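Local coordinates for inosine-uridine nucleoside N-ribohydrolase (Xanthomonas oryzae pv. oryzae, PDB 4KL0), which binds calcium and probably hydrolyses N-glycosyl bonds, as inosine-uridine nucleoside hydrolases do, though its function is not established, at residues A[33-38]-A[150-155]; A[39-44]-A[315-320]. One frame throughout, in Å; residues are numbered along the deposited sequence.

Contact 1. Residues A[33-38]-A[150-155]; sequences FTDPNK and VIAGMT. With CA (calcium ion), chain B.
Two flat groups carry this contact, the Asp35 carboxylate and the Phe33 ring. The methyl of Ala152 lies squarely over one face of the carboxylate, Asp35 CG to Ala152 CB 3.3 Å, while calcium and waters hold its oxygens. Asp35 CG sits in the crowded position between backbone N and carbonyl carbon (chi1 54°), and this swings the group to the metal. OD1 binds the ion at 2.5 Å, and the backbone carbonyl of the other segment joins it there, Ile151 O to the calcium being 2.4 Å; the cation probably offsets the repulsion between these two oxygens. Asp35 OD2 accepts from two waters: one is itself a calcium ligand held by Lys38 NZ, the other takes the Gly153 N-H and so bridges the segments. Lysine and metal together probably keep the carboxylate ionised. The Phe33 ring meets Val150 obliquely, CD2 to CG2 at 4.0 Å. The backbones form a parallel bridge between Phe33 and Val150, and Ile151 N donates to Phe33 O at 2.9 Å, a nearly straight bond (166°) arriving almost along the C=O axis. Thr34 and Ile151 run side by side, Ile151 CD1 being 3.7 Å from Thr34 OG1, whose polar partners are Asp42 and Tyr46. These are the C-terminal ends of neighbouring parallel strands 28-34 and 146-150, inside a mixed, Rossmann-like sheet; helix 155-163 packs on Phe33 and Val150, helix 41-54 meets Ile151, and helix 198-202 touches Asp35.

Contact 2. Residues A[39-44]-A[315-320]; sequences DPDDVV and NLYDPL. With CA (calcium ion), chain B.
Hydrogen bonding centres on the Asp41 carboxylate, which reaches across to the start of helix 317-325. Asp41 CG lies anti to its carbonyl carbon (chi1 -85°), and OD2 receives the Asp318 N-H through its anti lone pair at 3.1 Å, a nearly straight bond of 169°. The same oxygen takes a second bond from Tyr317 N at 2.9 Å, weak and strongly bent. Two backbone N-H groups in the first turn thus share one acceptor, and the helix N-terminus would be expected to favour its negative charge. Asp41 OD2 also sits at the edge of the Tyr317 ring, near its plane and 3.4 Å from CD2. On its own segment Asp41 N donates to Asp39 OD1, a capping bond that meets the carboxylate from above its plane; on the other, Asn315 ND2 donates to Tyr317 OH.

Metal coordination forms the second group. Asp42 chelates the calcium with both oxygens, the tighter being OD2 at 2.5 Å, whereas Asp318 uses OD2 alone at 2.4 Å. The two carboxylates are turned 79° apart, and the shared cation probably makes their closeness tolerable. Asp318 OD1 is taken by a calcium-bound water, which donates to it at 2.5 Å, and Asp42 OD1 also accepts from Thr34.

Apolar contact is made by Val44, which meets Pro319 and the N-cap residue Leu316. The Val44 and Pro319 side chains cross at about a right angle, CG1 to CG 3.6 Å, and Val44 CG2 approaches Leu316 CD2. Asp35 and the Ile151 carbonyl complete the protein ligands of this calcium site, whose set of aspartates and one main-chain carbonyl is as in the calcium site of nucleoside hydrolases, consistent with this being the active centre.

A single calcium ion joins the two contacts, whose centres lie about 11 Å apart in the interior of the chain. Along the sequence their segments alternate: 33-38 runs straight into 39-44, then come 150-155 and 315-320, so ligands distant in sequence converge on one ion. Contact 1 supplies the segments that leave adjacent parallel strands, contact 2 the starts of helices 41-54 and 317-325. They also touch directly, with Asp42 OD1 probably accepting a hydrogen bond from Asp35 N, and they share three metal-bound waters. Those waters leave part of the coordination sphere without protein ligands, consistent with a nucleoside hydrolase-like pocket at this end of the sheet.

Contact 1. Residues A[33-38]-A[150-155]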
loop_
_atom_site.group_PDB
_atom_site.type_symbol
_atom_site.label_atom_id
_atom_site.label_comp_id
_atom_site.label_asym_id
_atom_site.label_seq_id
_atom_site.Cartn_x
_atom_site.Cartn_y
_atom_site.Cartn_z
ATOM N N PHE A 33 0.238 5.865 5.315
ATOM C CA PHE A 33 0.917 5.161 6.403
ATOM C C PHE A 33 1.450 3.857 5.822
ATOM O O PHE A 33 0.678 3.089 5.247
ATOM C CB PHE A 33 -0.104 4.870 7.524
ATOM C CG PHE A 33 -0.745 6.109 8.054
ATOM C CD1 PHE A 33 -0.255 6.709 9.218
ATOM C CD2 PHE A 33 -1.836 6.650 7.398
ATOM C CE1 PHE A 33 -0.859 7.931 9.677
ATOM C CE2 PHE A 33 -2.430 7.857 7.858
ATOM C CZ PHE A 33 -1.911 8.451 9.035
ATOM N N THR A 34 2.771 3.650 5.851
ATOM C CA THR A 34 3.407 2.674 4.939
ATOM C C THR A 34 4.687 2.072 5.517
ATOM O O THR A 34 5.250 2.605 6.480
ATOM C CB THR A 34 3.720 3.414 3.648
ATOM O OG1 THR A 34 4.375 2.571 2.691
ATOM C CG2 THR A 34 4.604 4.613 3.900
ATOM N N ASP A 35 5.079 0.890 5.023
ATOM C CA ASP A 35 6.222 0.127 5.573
ATOM C C ASP A 35 7.040 -0.444 4.415
ATOM O O ASP A 35 7.107 -1.646 4.230
ATOM C CB ASP A 35 5.747 -0.999 6.519
ATOM C CG ASP A 35 4.714 -1.953 5.867
ATOM O OD1 ASP A 35 4.332 -1.737 4.687
ATOM O OD2 ASP A 35 4.349 -2.966 6.547
ATOM N N PRO A 36 7.691 0.435 3.667
ATOM C CA PRO A 36 8.315 -0.035 2.398
ATOM C C PRO A 36 9.597 -0.872 2.599
ATOM O O PRO A 36 10.276 -0.869 3.664
ATOM C CB PRO A 36 8.677 1.279 1.693
ATOM C CG PRO A 36 8.956 2.271 2.853
ATOM C CD PRO A 36 7.827 1.896 3.851
ATOM N N ASN A 37 9.915 -1.568 1.514
ATOM C CA ASN A 37 11.169 -2.351 1.384
ATOM C C ASN A 37 11.232 -3.633 2.208
ATOM O O ASN A 37 12.320 -4.120 2.509
ATOM C CB ASN A 37 12.398 -1.482 1.579
ATOM C CG ASN A 37 13.602 -2.050 0.852
ATOM O OD1 ASN A 37 13.463 -2.498 -0.297
ATOM N ND2 ASN A 37 14.785 -2.054 1.509
ATOM N N LYS A 38 10.086 -4.192 2.581
ATOM C CA LYS A 38 10.103 -5.614 2.959
ATOM C C LYS A 38 9.437 -6.459 1.875
ATOM O O LYS A 38 9.520 -7.697 1.877
ATOM C CB LYS A 38 9.518 -5.882 4.365
ATOM C CG LYS A 38 8.177 -5.260 4.734
ATOM C CD LYS A 38 6.973 -6.068 4.205
ATOM C CE LYS A 38 5.618 -5.472 4.745
ATOM N NZ LYS A 38 4.482 -6.265 4.153
ATOM N N VAL A 150 -4.085 3.491 4.571
ATOM C CA VAL A 150 -3.222 2.687 5.480
ATOM C C VAL A 150 -2.805 1.433 4.774
ATOM O O VAL A 150 -3.624 0.586 4.438
ATOM C CB VAL A 150 -3.995 2.360 6.773
ATOM C CG1 VAL A 150 -3.178 1.444 7.673
ATOM C CG2 VAL A 150 -4.465 3.681 7.434
ATOM N N ILE A 151 -1.489 1.311 4.511
ATOM C CA ILE A 151 -0.980 0.131 3.827
ATOM C C ILE A 151 0.141 -0.452 4.667
ATOM O O ILE A 151 1.019 -1.061 4.115
ATOM C CB ILE A 151 -0.489 0.457 2.404
ATOM C CG1 ILE A 151 0.475 1.661 2.361
ATOM C CG2 ILE A 151 -1.726 0.799 1.511
ATOM C CD1 ILE A 151 1.101 1.918 0.998
ATOM N N ALA A 152 0.028 -0.359 5.982
ATOM C CA ALA A 152 0.985 -0.919 6.938
ATOM C C ALA A 152 0.352 -0.972 8.283
ATOM O O ALA A 152 -0.840 -0.701 8.368
ATOM C CB ALA A 152 2.286 -0.026 7.022
ATOM N N GLY A 153 1.155 -1.227 9.333
ATOM C CA GLY A 153 0.633 -1.274 10.704
ATOM C C GLY A 153 0.117 0.092 11.096
ATOM O O GLY A 153 0.446 1.141 10.489
ATOM N N MET A 154 -0.715 0.099 12.136
ATOM C CA MET A 154 -1.528 1.267 12.370
ATOM C C MET A 154 -1.093 2.051 13.612
ATOM O O MET A 154 -1.856 2.916 14.051
ATOM C CB MET A 154 -2.992 0.809 12.503
ATOM C CG MET A 154 -3.623 0.711 11.098
ATOM S SD MET A 154 -4.975 -0.503 10.864
ATOM C CE MET A 154 -4.027 -1.843 10.207
ATOM N N THR A 155 0.130 1.843 14.108
ATOM C CA THR A 155 0.603 2.610 15.303
ATOM C C THR A 155 0.405 4.124 15.118
ATOM O O THR A 155 -0.138 4.839 15.995
ATOM C CB THR A 155 2.086 2.349 15.462
ATOM O OG1 THR A 155 2.294 0.937 15.577
ATOM C CG2 THR A 155 2.670 3.097 16.641
HETATM CA CA CA B . 2.648 -2.456 3.005
HETATM O O HOH W 1 3.518 -2.951 8.979
HETATM O O HOH W 2 2.636 -4.102 5.013
HETATM O O HOH W 3 3.242 -4.650 1.996
HETATM O O HOH W 4 0.441 -4.004 3.051
#

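Contact 2. Residues A[39-44]-A[315-320]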
loop_
_atom_site.group_PDB
_atom_site.type_symbol
_atom_site.label_atom_id
_atom_site.label_comp_id
_atom_site.label_asym_id
_atom_site.label_seq_id
_atom_site.Cartn_x
_atom_site.Cartn_y
_atom_site.Cartn_z
ATOM N N ASP A 39 8.831 -5.780 0.911
ATOM C CA ASP A 39 8.246 -6.427 -0.278
ATOM C C ASP A 39 8.072 -5.317 -1.331
ATOM O O ASP A 39 8.394 -4.173 -1.048
ATOM C CB ASP A 39 6.946 -7.154 0.072
ATOM C CG ASP A 39 5.839 -6.246 0.640
ATOM O OD1 ASP A 39 5.770 -5.036 0.328
ATOM O OD2 ASP A 39 5.014 -6.816 1.425
ATOM N N PRO A 40 7.570 -5.608 -2.546
ATOM C CA PRO A 40 7.442 -4.516 -3.516
ATOM C C PRO A 40 6.273 -3.588 -3.345
ATOM O O PRO A 40 6.284 -2.500 -3.934
ATOM C CB PRO A 40 7.225 -5.251 -4.871
ATOM C CG PRO A 40 7.465 -6.746 -4.580
ATOM C CD PRO A 40 7.228 -6.932 -3.110
ATOM N N ASP A 41 5.283 -3.989 -2.558
ATOM C CA ASP A 41 3.935 -3.382 -2.609
ATOM C C ASP A 41 3.900 -1.891 -2.355
ATOM O O ASP A 41 3.218 -1.150 -3.068
ATOM C CB ASP A 41 3.113 -3.987 -1.513
ATOM C CG ASP A 41 2.502 -5.236 -1.919
ATOM O OD1 ASP A 41 3.238 -6.275 -1.982
ATOM O OD2 ASP A 41 1.267 -5.181 -2.125
ATOM N N ASP A 42 4.553 -1.439 -1.277
ATOM C CA ASP A 42 4.447 -0.028 -0.945
ATOM C C ASP A 42 5.050 0.826 -2.030
ATOM O O ASP A 42 4.511 1.903 -2.349
ATOM C CB ASP A 42 5.083 0.253 0.441
ATOM C CG ASP A 42 4.425 -0.561 1.554
ATOM O OD1 ASP A 42 3.713 0.068 2.345
ATOM O OD2 ASP A 42 4.624 -1.833 1.616
ATOM N N VAL A 43 6.192 0.382 -2.578
ATOM C CA VAL A 43 6.837 1.201 -3.608
ATOM C C VAL A 43 6.078 1.202 -4.926
ATOM O O VAL A 43 6.054 2.239 -5.596
ATOM C CB VAL A 43 8.303 0.811 -3.755
ATOM C CG1 VAL A 43 8.932 1.508 -5.002
ATOM C CG2 VAL A 43 9.023 1.252 -2.447
ATOM N N VAL A 44 5.395 0.096 -5.269
ATOM C CA VAL A 44 4.477 0.149 -6.405
ATOM C C VAL A 44 3.380 1.183 -6.128
ATOM O O VAL A 44 2.997 1.959 -7.039
ATOM C CB VAL A 44 3.824 -1.238 -6.697
ATOM C CG1 VAL A 44 2.911 -1.094 -7.957
ATOM C CG2 VAL A 44 4.951 -2.281 -6.951
ATOM N N ASN A 315 0.653 -10.746 -6.456
ATOM C CA ASN A 315 -0.342 -9.863 -5.827
ATOM C C ASN A 315 0.115 -8.413 -5.581
ATOM O O ASN A 315 1.292 -8.194 -5.197
ATOM C CB ASN A 315 -0.778 -10.489 -4.517
ATOM C CG ASN A 315 -1.442 -11.824 -4.731
ATOM O OD1 ASN A 315 -2.130 -12.041 -5.748
ATOM N ND2 ASN A 315 -1.271 -12.727 -3.767
ATOM N N LEU A 316 -0.766 -7.447 -5.853
ATOM C CA LEU A 316 -0.496 -6.010 -5.549
ATOM C C LEU A 316 -1.498 -5.462 -4.502
ATOM O O LEU A 316 -2.426 -4.692 -4.804
ATOM C CB LEU A 316 -0.538 -5.137 -6.830
ATOM C CG LEU A 316 0.611 -5.402 -7.803
ATOM C CD1 LEU A 316 0.491 -4.591 -9.144
ATOM C CD2 LEU A 316 1.979 -5.220 -7.071
ATOM N N TYR A 317 -1.288 -5.785 -3.236
ATOM C CA TYR A 317 -2.297 -5.461 -2.252
ATOM C C TYR A 317 -2.394 -3.976 -2.011
ATOM O O TYR A 317 -3.461 -3.400 -1.982
ATOM C CB TYR A 317 -1.938 -6.101 -0.893
ATOM C CG TYR A 317 -1.633 -7.580 -0.966
ATOM C CD1 TYR A 317 -2.656 -8.510 -0.963
ATOM C CD2 TYR A 317 -0.313 -8.026 -1.010
ATOM C CE1 TYR A 317 -2.378 -9.882 -1.023
ATOM C CE2 TYR A 317 -0.014 -9.385 -1.083
ATOM C CZ TYR A 317 -1.052 -10.295 -1.087
ATOM O OH TYR A 317 -0.759 -11.657 -1.138
ATOM N N ASP A 318 -1.248 -3.351 -1.839
ATOM C CA ASP A 318 -1.276 -1.953 -1.473
ATOM C C ASP A 318 -1.695 -1.013 -2.628
ATOM O O ASP A 318 -2.430 -0.026 -2.397
ATOM C CB ASP A 318 0.085 -1.548 -0.896
ATOM C CG ASP A 318 0.367 -2.205 0.434
ATOM O OD1 ASP A 318 -0.535 -2.803 1.050
ATOM O OD2 ASP A 318 1.506 -2.111 0.943
ATOM N N PRO A 319 -1.251 -1.278 -3.859
ATOM C CA PRO A 319 -1.718 -0.411 -4.942
ATOM C C PRO A 319 -3.213 -0.512 -5.107
ATOM O O PRO A 319 -3.845 0.514 -5.354
ATOM C CB PRO A 319 -1.052 -1.037 -6.161
ATOM C CG PRO A 319 0.240 -1.517 -5.630
ATOM C CD PRO A 319 -0.103 -2.113 -4.276
ATOM N N LEU A 320 -3.783 -1.701 -4.955
ATOM C CA LEU A 320 -5.222 -1.805 -5.056
ATOM C C LEU A 320 -5.917 -1.032 -3.948
ATOM O O LEU A 320 -7.014 -0.514 -4.145
ATOM C CB LEU A 320 -5.658 -3.270 -5.010
ATOM C CG LEU A 320 -5.325 -3.987 -6.320
ATOM C CD1 LEU A 320 -5.436 -5.538 -6.109
ATOM C CD2 LEU A 320 -6.297 -3.567 -7.434
HETATM CA CA CA B . 2.648 -2.456 3.005
HETATM O O HOH W 3 3.242 -4.650 1.996
HETATM O O HOH W 4 0.441 -4.004 3.051
HETATM O O HOH W 2 2.636 -4.102 5.013
#